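Local coordinates for type IV pilus biogenesis protein PilB (Streptococcus sanguinis, PDB 7B7P), which serves as a minor pilin of type IV pili with a direct role in adhesion, joining a pilin module to a metal-binding von Willebrand factor A-like module, at residues Ser53-Ser58 and Val64-Trp69; Lys204-Ile209 and Lys414-Asp419; Lys363-Ile368 and Asp385-Gly390. One frame throughout, in Å; residues are numbered along the deposited sequence.

Contact 1: residues Ser53-Ser58 and Val64-Trp69; sequences SYIGLS and VMNYVW
Strands 53-57 and 64-67 run antiparallel at 167°, with Tyr-54 facing Tyr-67 and Gly-56 facing Met-65 as hydrogen-bonded pairs, and Ile-55 facing Asn-66 and Leu-57 facing Val-64 as non-hydrogen-bonded pairs. Tyr-54 N reaches Tyr-67 O at 2.8 Å, and Met-65 N reaches Gly-56 O at 3.0 Å; each has its reciprocal bond, the one from Tyr-67 N to Tyr-54 O being the most bent. Beyond the last pair a side chain takes over the backbone's part. Ser-53 OG, beside its own backbone N at chi1 -37°, accepts a hydrogen bond from Trp-69 N at 3.2 Å and also lies against Trp-69 CB.

Tyr-54 and Tyr-67 share one face of the sheet, but their rings do not stack. Tyr-54 touches the Tyr-67 ring through its CB, 4.1 Å from Tyr-67 CD1, while its own ring leads off to where its OH is hydrogen-bonded with Thr-49 N. The carbonyl oxygen of Tyr-54 sits at the edge of the Tyr-67 ring, near its plane. On the other face Leu-57 meets Val-64 through single methyls, CD2 of Leu-57 lying 3.4 Å from CG2 of Val-64, a tight fit. Ile-55 CG2 approaches the other methyl, Val-64 CG1, at 4.2 Å. Ile-55 and Val-64 also pack on Val-23 of helix 9-27. This is a beta hairpin within the mixed sheet that backs helix 9-27, an organisation characteristic of the globular part of type IV pilins.

Contact 2: residues Lys204-Ile209 and Lys414-Asp419; sequences KDLAEI and KQIQQD
Two helices of the von Willebrand factor A-like module, 191-209 and 402-424, run side by side where their segments 204-209 and 414-419 meet, nearly parallel at 13° and with axes 10.0 Å apart. Ile-209 points its side chain at the facing helix and lies against both Ile-416 and Gln-417. Its CD1 comes within 3.8 Å of Gln-417 N and within 4.1 Å of the CG2 methyl of Ile-416.

The two branches of Ile-209 divide the work. With CG2 anti to the backbone N, that methyl lies over the face of the Gln-417 amide, 3.8 Å from NE2 and scarcely farther from OE1 and CD, while CD1 rests near the helix backbone and Gln-417 CB. Gln-417 folds back at chi2 (73°), which brings its amide alongside the isoleucine; the two side chains run past each other in opposite directions. One turn earlier, Leu-206 crosses Ile-416 at about a right angle, and their methyls CD2 and CD1 meet at 4.1 Å. Phe-166 and Ile-162 of strand 162-169 touch Leu-206 and Ile-416 respectively, tying the helix pair to the sheet.

No hydrogen bond spans these segments. The contact rests on apolar packing and the burial of Leu-206, Ile-209 and Ile-416, and the amide of Gln-417 contributes as a flat packing surface rather than as a polar partner of Ile-209.

Contact 3: residues Lys363-Ile368 and Asp385-Gly390; sequences KRVNVI and DRIGEG
Ile-387 of helix 380-388, which has the most surface buried here, packs on Val-365 and Val-367 of strand 364-370. The two valines, alternate residues of the strand, present their side chains on the same face, and both point at the helix. Ile-387 answers with a different branch for each. Its CG2 methyl lies against the fork of Val-365, 4.0 Å from CG2 and 4.1 Å from CG1 of that valine, so that one methyl is received by two. The longer arm, extended at chi2 (177°), carries CD1 of Ile-387 along to Val-367, where it stands 4.3 Å from CG2. The side chains of Val-365 and Ile-387 cross at about a right angle.

All three side chains are buried, and no hydrogen bond links the segments. Polar links join segment 385-390 to helix 341-358: Ile-387 O accepts a hydrogen bond from Ser-355 OG, and Arg-386 forms a salt bridge with Glu-345. Val-365 and Val-367 belong to a strand that pairs in parallel with 276-283 and 393-399. Strands 364-370 and 393-399, parallel and joined through helix 380-388, make a beta-alpha-beta crossover, the repeating unit of the Rossmann-like von Willebrand factor A fold.

Overall arrangement
Contact 1 belongs to the pilin module, its centre about 30 Å from that of contact 2 and about 40 Å from that of contact 3, and touches neither. Partly buried, it depends on backbone hydrogen bonds between two strands close in sequence, whereas contacts 2 and 3 are buried, largely aliphatic packing in the other module, without hydrogen bonds between their segments. Contact 2 joins two helices far apart in sequence; contact 3 seats a helix on the central parallel strands. These two meet through charge: Asp-419 OD2 forms a 2.8 Å salt bridge with Arg-364 NH1, and Arg-364 also forms one with Glu-393. Helix 402-424, one partner of contact 2, thus also reaches the strand of contact 3.

Contact 1: residues Ser53-Ser58 and Val64-Trp69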
loop_
_atom_site.group_PDB
_atom_site.type_symbol
_atom_site.label_atom_id
_atom_site.label_comp_id
_atom_site.label_asym_id
_atom_site.label_seq_id
_atom_site.Cartn_x
_atom_site.Cartn_y
_atom_site.Cartn_z
ATOM N N SER A 53 -23.004 -6.012 -7.563
ATOM C CA SER A 53 -23.961 -5.776 -8.635
ATOM C C SER A 53 -23.251 -5.157 -9.837
ATOM O O SER A 53 -22.224 -4.491 -9.697
ATOM C CB SER A 53 -25.083 -4.872 -8.144
ATOM O OG SER A 53 -25.391 -5.177 -6.798
ATOM N N TYR A 54 -23.793 -5.404 -11.028
ATOM C CA TYR A 54 -23.119 -5.043 -12.269
ATOM C C TYR A 54 -24.073 -4.343 -13.229
ATOM O O TYR A 54 -25.283 -4.576 -13.212
ATOM C CB TYR A 54 -22.528 -6.276 -12.977
ATOM C CG TYR A 54 -21.374 -6.952 -12.264
ATOM C CD1 TYR A 54 -21.571 -7.658 -11.080
ATOM C CD2 TYR A 54 -20.092 -6.915 -12.793
ATOM C CE1 TYR A 54 -20.519 -8.288 -10.439
ATOM C CE2 TYR A 54 -19.039 -7.541 -12.158
ATOM C CZ TYR A 54 -19.259 -8.227 -10.981
ATOM O OH TYR A 54 -18.211 -8.848 -10.344
ATOM N N ILE A 55 -23.506 -3.479 -14.074
ATOM C CA ILE A 55 -24.188 -2.935 -15.243
ATOM C C ILE A 55 -23.271 -3.129 -16.443
ATOM O O ILE A 55 -22.075 -2.825 -16.373
ATOM C CB ILE A 55 -24.535 -1.443 -15.082
ATOM C CG1 ILE A 55 -25.471 -1.218 -13.908
ATOM C CG2 ILE A 55 -25.174 -0.904 -16.352
ATOM C CD1 ILE A 55 -25.520 0.223 -13.469
ATOM N N GLY A 56 -23.826 -3.617 -17.538
ATOM C CA GLY A 56 -23.034 -3.808 -18.736
ATOM C C GLY A 56 -23.902 -4.361 -19.839
ATOM O O GLY A 56 -25.058 -4.742 -19.625
ATOM N N LEU A 57 -23.320 -4.403 -21.032
ATOM C CA LEU A 57 -24.041 -4.859 -22.205
ATOM C C LEU A 57 -24.220 -6.376 -22.199
ATOM O O LEU A 57 -23.477 -7.126 -21.552
ATOM C CB LEU A 57 -23.313 -4.441 -23.476
ATOM C CG LEU A 57 -23.560 -3.004 -23.927
ATOM C CD1 LEU A 57 -23.340 -2.899 -25.429
ATOM C CD2 LEU A 57 -24.956 -2.559 -23.532
ATOM N N SER A 58 -25.219 -6.819 -22.960
ATOM C CA SER A 58 -25.498 -8.232 -23.149
ATOM C C SER A 58 -24.350 -8.924 -23.875
ATOM O O SER A 58 -23.402 -8.298 -24.367
ATOM C CB SER A 58 -26.788 -8.430 -23.953
ATOM O OG SER A 58 -26.750 -7.780 -25.214
ATOM N N VAL A 64 -28.735 -3.082 -22.606
ATOM C CA VAL A 64 -28.033 -2.631 -21.406
ATOM C C VAL A 64 -28.711 -3.293 -20.220
ATOM O O VAL A 64 -29.905 -3.076 -19.987
ATOM C CB VAL A 64 -28.071 -1.101 -21.254
ATOM C CG1 VAL A 64 -27.461 -0.697 -19.900
ATOM C CG2 VAL A 64 -27.370 -0.403 -22.411
ATOM N N MET A 65 -27.961 -4.087 -19.455
ATOM C CA MET A 65 -28.575 -4.823 -18.360
ATOM C C MET A 65 -27.891 -4.572 -17.031
ATOM O O MET A 65 -26.786 -4.032 -16.941
ATOM C CB MET A 65 -28.641 -6.323 -18.653
ATOM C CG MET A 65 -29.922 -6.619 -19.414
ATOM S SD MET A 65 -29.773 -7.873 -20.658
ATOM C CE MET A 65 -28.274 -7.274 -21.396
ATOM N N ASN A 66 -28.599 -5.002 -15.995
ATOM C CA ASN A 66 -28.322 -4.637 -14.615
ATOM C C ASN A 66 -28.485 -5.902 -13.776
ATOM O O ASN A 66 -29.614 -6.316 -13.497
ATOM C CB ASN A 66 -29.273 -3.534 -14.179
ATOM C CG ASN A 66 -29.071 -3.115 -12.751
ATOM O OD1 ASN A 66 -27.970 -3.209 -12.213
ATOM N ND2 ASN A 66 -30.135 -2.626 -12.126
ATOM N N TYR A 67 -27.365 -6.522 -13.396
ATOM C CA TYR A 67 -27.364 -7.715 -12.546
ATOM C C TYR A 67 -27.223 -7.260 -11.101
ATOM O O TYR A 67 -26.134 -6.880 -10.667
ATOM C CB TYR A 67 -26.231 -8.658 -12.929
ATOM C CG TYR A 67 -26.110 -8.931 -14.406
ATOM C CD1 TYR A 67 -25.476 -8.028 -15.247
ATOM C CD2 TYR A 67 -26.624 -10.097 -14.962
ATOM C CE1 TYR A 67 -25.359 -8.271 -16.599
ATOM C CE2 TYR A 67 -26.510 -10.354 -16.314
ATOM C CZ TYR A 67 -25.871 -9.437 -17.128
ATOM O OH TYR A 67 -25.746 -9.674 -18.480
ATOM N N VAL A 68 -28.326 -7.309 -10.344
ATOM C CA VAL A 68 -28.381 -6.771 -8.985
ATOM C C VAL A 68 -28.204 -7.902 -7.979
ATOM O O VAL A 68 -28.718 -9.010 -8.173
ATOM C CB VAL A 68 -29.700 -6.012 -8.742
ATOM C CG1 VAL A 68 -29.671 -5.310 -7.392
ATOM C CG2 VAL A 68 -29.948 -5.013 -9.863
ATOM N N TRP A 69 -27.480 -7.619 -6.892
ATOM C CA TRP A 69 -27.159 -8.643 -5.903
ATOM C C TRP A 69 -28.370 -8.963 -5.034
ATOM O O TRP A 69 -28.991 -8.063 -4.457
ATOM C CB TRP A 69 -25.995 -8.206 -5.015
ATOM C CG TRP A 69 -25.588 -9.283 -4.041
ATOM C CD1 TRP A 69 -25.584 -9.206 -2.672
ATOM C CD2 TRP A 69 -25.147 -10.607 -4.370
ATOM N NE1 TRP A 69 -25.159 -10.398 -2.132
ATOM C CE2 TRP A 69 -24.885 -11.275 -3.152
ATOM C CE3 TRP A 69 -24.934 -11.288 -5.576
ATOM C CZ2 TRP A 69 -24.421 -12.587 -3.109
ATOM C CZ3 TRP A 69 -24.477 -12.591 -5.530
ATOM C CH2 TRP A 69 -24.224 -13.227 -4.304
#

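Contact 2: residues Lys204-Ile209 and Lys414-Asp419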
loop_
_atom_site.group_PDB
_atom_site.type_symbol
_atom_site.label_atom_id
_atom_site.label_comp_id
_atom_site.label_asym_id
_atom_site.label_seq_id
_atom_site.Cartn_x
_atom_site.Cartn_y
_atom_site.Cartn_z
ATOM N N LYS A 204 -3.759 6.164 14.993
ATOM C CA LYS A 204 -5.162 6.563 15.018
ATOM C C LYS A 204 -5.735 6.634 13.608
ATOM O O LYS A 204 -6.894 6.265 13.379
ATOM C CB LYS A 204 -5.319 7.900 15.734
ATOM C CG LYS A 204 -4.921 7.859 17.205
ATOM C CD LYS A 204 -4.500 9.245 17.708
ATOM C CE LYS A 204 -4.899 9.452 19.164
ATOM N NZ LYS A 204 -3.901 10.278 19.900
ATOM N N ASP A 205 -4.923 7.065 12.638
ATOM C CA ASP A 205 -5.388 7.085 11.257
ATOM C C ASP A 205 -5.593 5.672 10.710
ATOM O O ASP A 205 -6.577 5.416 10.006
ATOM C CB ASP A 205 -4.410 7.878 10.388
ATOM C CG ASP A 205 -5.062 8.430 9.137
ATOM O OD1 ASP A 205 -6.316 8.514 9.120
ATOM O OD2 ASP A 205 -4.335 8.779 8.174
ATOM N N LEU A 206 -4.676 4.741 11.017
ATOM C CA LEU A 206 -4.859 3.353 10.587
ATOM C C LEU A 206 -6.095 2.732 11.228
ATOM O O LEU A 206 -6.801 1.944 10.584
ATOM C CB LEU A 206 -3.629 2.513 10.926
ATOM C CG LEU A 206 -2.371 2.656 10.065
ATOM C CD1 LEU A 206 -1.318 1.708 10.588
ATOM C CD2 LEU A 206 -2.649 2.405 8.598
ATOM N N ALA A 207 -6.368 3.074 12.495
ATOM C CA ALA A 207 -7.532 2.533 13.199
ATOM C C ALA A 207 -8.807 2.647 12.368
ATOM O O ALA A 207 -9.609 1.706 12.315
ATOM C CB ALA A 207 -7.704 3.243 14.543
ATOM N N GLU A 208 -8.977 3.765 11.657
ATOM C CA GLU A 208 -10.220 4.022 10.930
ATOM C C GLU A 208 -10.499 2.961 9.872
ATOM O O GLU A 208 -11.663 2.635 9.606
ATOM C CB GLU A 208 -10.163 5.405 10.292
ATOM C CG GLU A 208 -10.216 6.538 11.287
ATOM C CD GLU A 208 -9.939 7.872 10.630
ATOM O OE1 GLU A 208 -9.681 8.856 11.365
ATOM O OE2 GLU A 208 -9.973 7.931 9.374
ATOM N N ILE A 209 -9.453 2.414 9.249
ATOM C CA ILE A 209 -9.655 1.352 8.266
ATOM C C ILE A 209 -10.380 0.159 8.884
ATOM O O ILE A 209 -11.140 -0.539 8.198
ATOM C CB ILE A 209 -8.303 0.930 7.652
ATOM C CG1 ILE A 209 -7.467 2.160 7.282
ATOM C CG2 ILE A 209 -8.520 0.061 6.432
ATOM C CD1 ILE A 209 -6.250 1.848 6.438
ATOM N N LYS A 414 -3.611 6.080 3.345
ATOM C CA LYS A 414 -4.491 6.158 2.179
ATOM C C LYS A 414 -4.238 5.006 1.207
ATOM O O LYS A 414 -5.171 4.480 0.590
ATOM C CB LYS A 414 -4.302 7.503 1.462
ATOM C CG LYS A 414 -4.969 8.716 2.128
ATOM C CD LYS A 414 -4.651 9.981 1.327
ATOM C CE LYS A 414 -5.549 11.155 1.701
ATOM N NZ LYS A 414 -5.021 11.988 2.826
ATOM N N GLN A 415 -2.978 4.600 1.058
ATOM C CA GLN A 415 -2.664 3.562 0.085
ATOM C C GLN A 415 -3.027 2.169 0.590
ATOM O O GLN A 415 -3.355 1.292 -0.213
ATOM C CB GLN A 415 -1.184 3.635 -0.282
ATOM C CG GLN A 415 -0.748 2.576 -1.270
ATOM C CD GLN A 415 -1.363 2.767 -2.647
ATOM O OE1 GLN A 415 -1.013 3.710 -3.370
ATOM N NE2 GLN A 415 -2.278 1.866 -3.026
ATOM N N ILE A 416 -2.970 1.939 1.904
ATOM C CA ILE A 416 -3.399 0.653 2.440
ATOM C C ILE A 416 -4.909 0.527 2.327
ATOM O O ILE A 416 -5.436 -0.497 1.873
ATOM C CB ILE A 416 -2.930 0.482 3.895
ATOM C CG1 ILE A 416 -1.405 0.304 3.963
ATOM C CG2 ILE A 416 -3.661 -0.701 4.569
ATOM C CD1 ILE A 416 -0.850 0.629 5.347
ATOM N N GLN A 417 -5.620 1.586 2.727
ATOM C CA GLN A 417 -7.061 1.662 2.523
ATOM C C GLN A 417 -7.442 1.304 1.090
ATOM O O GLN A 417 -8.425 0.593 0.863
ATOM C CB GLN A 417 -7.556 3.062 2.886
ATOM C CG GLN A 417 -9.043 3.273 2.637
ATOM C CD GLN A 417 -9.904 2.544 3.656
ATOM O OE1 GLN A 417 -10.216 3.079 4.727
ATOM N NE2 GLN A 417 -10.277 1.306 3.333
ATOM N N GLN A 418 -6.648 1.745 0.113
ATOM C CA GLN A 418 -6.982 1.489 -1.282
ATOM C C GLN A 418 -6.622 0.078 -1.742
ATOM O O GLN A 418 -7.319 -0.480 -2.599
ATOM C CB GLN A 418 -6.308 2.526 -2.171
ATOM C CG GLN A 418 -7.158 3.788 -2.326
ATOM C CD GLN A 418 -7.325 4.208 -3.784
ATOM O OE1 GLN A 418 -6.743 3.599 -4.697
ATOM N NE2 GLN A 418 -8.153 5.227 -4.012
ATOM N N ASP A 419 -5.535 -0.508 -1.230
ATOM C CA ASP A 419 -5.321 -1.937 -1.445
ATOM C C ASP A 419 -6.484 -2.745 -0.888
ATOM O O ASP A 419 -6.965 -3.682 -1.534
ATOM C CB ASP A 419 -4.016 -2.397 -0.796
ATOM C CG ASP A 419 -2.788 -1.734 -1.396
ATOM O OD1 ASP A 419 -2.817 -1.345 -2.591
ATOM O OD2 ASP A 419 -1.787 -1.617 -0.650
#

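Contact 3: residues Lys363-Ile368 and Asp385-Gly390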
loop_
_atom_site.group_PDB
_atom_site.type_symbol
_atom_site.label_atom_id
_atom_site.label_comp_id
_atom_site.label_asym_id
_atom_site.label_seq_id
_atom_site.Cartn_x
_atom_site.Cartn_y
_atom_site.Cartn_z
ATOM N N LYS A 363 2.770 -7.564 1.062
ATOM C CA LYS A 363 2.199 -6.772 -0.022
ATOM C C LYS A 363 3.134 -5.642 -0.442
ATOM O O LYS A 363 3.396 -5.458 -1.632
ATOM C CB LYS A 363 0.841 -6.212 0.412
ATOM C CG LYS A 363 0.257 -5.193 -0.537
ATOM C CD LYS A 363 -0.116 -5.830 -1.852
ATOM C CE LYS A 363 -1.250 -5.045 -2.523
ATOM N NZ LYS A 363 -1.126 -5.098 -3.996
ATOM N N ARG A 364 3.663 -4.884 0.513
ATOM C CA ARG A 364 4.501 -3.746 0.143
ATOM C C ARG A 364 5.411 -3.404 1.312
ATOM O O ARG A 364 5.023 -3.543 2.477
ATOM C CB ARG A 364 3.644 -2.520 -0.251
ATOM C CG ARG A 364 4.402 -1.174 -0.447
ATOM C CD ARG A 364 3.456 -0.017 -0.867
ATOM N NE ARG A 364 2.550 -0.474 -1.919
ATOM C CZ ARG A 364 1.249 -0.667 -1.745
ATOM N NH1 ARG A 364 0.700 -0.416 -0.568
ATOM N NH2 ARG A 364 0.507 -1.124 -2.736
ATOM N N VAL A 365 6.633 -2.981 0.986
ATOM C CA VAL A 365 7.536 -2.364 1.952
ATOM C C VAL A 365 7.635 -0.875 1.635
ATOM O O VAL A 365 8.094 -0.490 0.551
ATOM C CB VAL A 365 8.932 -3.009 1.946
ATOM C CG1 VAL A 365 9.831 -2.307 2.983
ATOM C CG2 VAL A 365 8.840 -4.535 2.198
ATOM N N ASN A 366 7.240 -0.045 2.594
ATOM C CA ASN A 366 7.444 1.396 2.542
ATOM C C ASN A 366 8.700 1.740 3.333
ATOM O O ASN A 366 8.849 1.320 4.486
ATOM C CB ASN A 366 6.241 2.153 3.122
ATOM C CG ASN A 366 5.032 2.162 2.183
ATOM O OD1 ASN A 366 4.877 3.070 1.368
ATOM N ND2 ASN A 366 4.172 1.167 2.312
ATOM N N VAL A 367 9.609 2.475 2.705
ATOM C CA VAL A 367 10.807 2.977 3.361
ATOM C C VAL A 367 10.744 4.496 3.420
ATOM O O VAL A 367 10.496 5.160 2.405
ATOM C CB VAL A 367 12.074 2.505 2.635
ATOM C CG1 VAL A 367 13.326 2.952 3.397
ATOM C CG2 VAL A 367 12.028 1.003 2.488
ATOM N N ILE A 368 10.994 5.040 4.601
ATOM C CA ILE A 368 10.970 6.471 4.844
ATOM C C ILE A 368 12.366 6.893 5.259
ATOM O O ILE A 368 12.832 6.526 6.349
ATOM C CB ILE A 368 9.945 6.851 5.917
ATOM C CG1 ILE A 368 8.552 6.360 5.530
ATOM C CG2 ILE A 368 9.934 8.356 6.141
ATOM C CD1 ILE A 368 7.580 6.416 6.703
ATOM N N ASP A 385 15.389 -0.262 -3.140
ATOM C CA ASP A 385 15.538 -1.040 -4.364
ATOM C C ASP A 385 16.102 -2.426 -4.073
ATOM O O ASP A 385 15.667 -3.414 -4.673
ATOM C CB ASP A 385 16.446 -0.303 -5.348
ATOM C CG ASP A 385 15.837 0.991 -5.870
ATOM O OD1 ASP A 385 14.620 1.239 -5.659
ATOM O OD2 ASP A 385 16.587 1.759 -6.526
ATOM N N ARG A 386 17.086 -2.520 -3.168
ATOM C CA ARG A 386 17.604 -3.830 -2.788
ATOM C C ARG A 386 16.532 -4.666 -2.092
ATOM O O ARG A 386 16.372 -5.853 -2.391
ATOM C CB ARG A 386 18.841 -3.693 -1.896
ATOM C CG ARG A 386 19.760 -4.890 -1.972
ATOM C CD ARG A 386 20.419 -4.971 -3.339
ATOM N NE ARG A 386 21.291 -3.815 -3.505
ATOM C CZ ARG A 386 22.591 -3.841 -3.242
ATOM N NH1 ARG A 386 23.159 -4.981 -2.837
ATOM N NH2 ARG A 386 23.316 -2.737 -3.384
ATOM N N ILE A 387 15.779 -4.062 -1.169
ATOM C CA ILE A 387 14.664 -4.778 -0.547
ATOM C C ILE A 387 13.688 -5.278 -1.617
ATOM O O ILE A 387 13.085 -6.348 -1.470
ATOM C CB ILE A 387 13.969 -3.870 0.503
ATOM C CG1 ILE A 387 14.899 -3.573 1.699
ATOM C CG2 ILE A 387 12.636 -4.481 0.996
ATOM C CD1 ILE A 387 14.254 -2.613 2.736
ATOM N N GLY A 388 13.558 -4.540 -2.728
ATOM C CA GLY A 388 12.706 -4.916 -3.850
ATOM C C GLY A 388 13.120 -6.193 -4.571
ATOM O O GLY A 388 12.282 -6.815 -5.224
ATOM N N GLU A 389 14.382 -6.612 -4.449
ATOM C CA GLU A 389 14.777 -7.927 -4.953
ATOM C C GLU A 389 13.968 -9.064 -4.343
ATOM O O GLU A 389 13.913 -10.148 -4.935
ATOM C CB GLU A 389 16.252 -8.194 -4.673
ATOM C CG GLU A 389 17.193 -7.275 -5.433
ATOM C CD GLU A 389 18.630 -7.649 -5.176
ATOM O OE1 GLU A 389 18.878 -8.348 -4.154
ATOM O OE2 GLU A 389 19.502 -7.256 -5.987
ATOM N N GLY A 390 13.359 -8.854 -3.172
ATOM C CA GLY A 390 12.508 -9.889 -2.626
ATOM C C GLY A 390 11.154 -10.060 -3.303
ATOM O O GLY A 390 10.346 -10.865 -2.828
#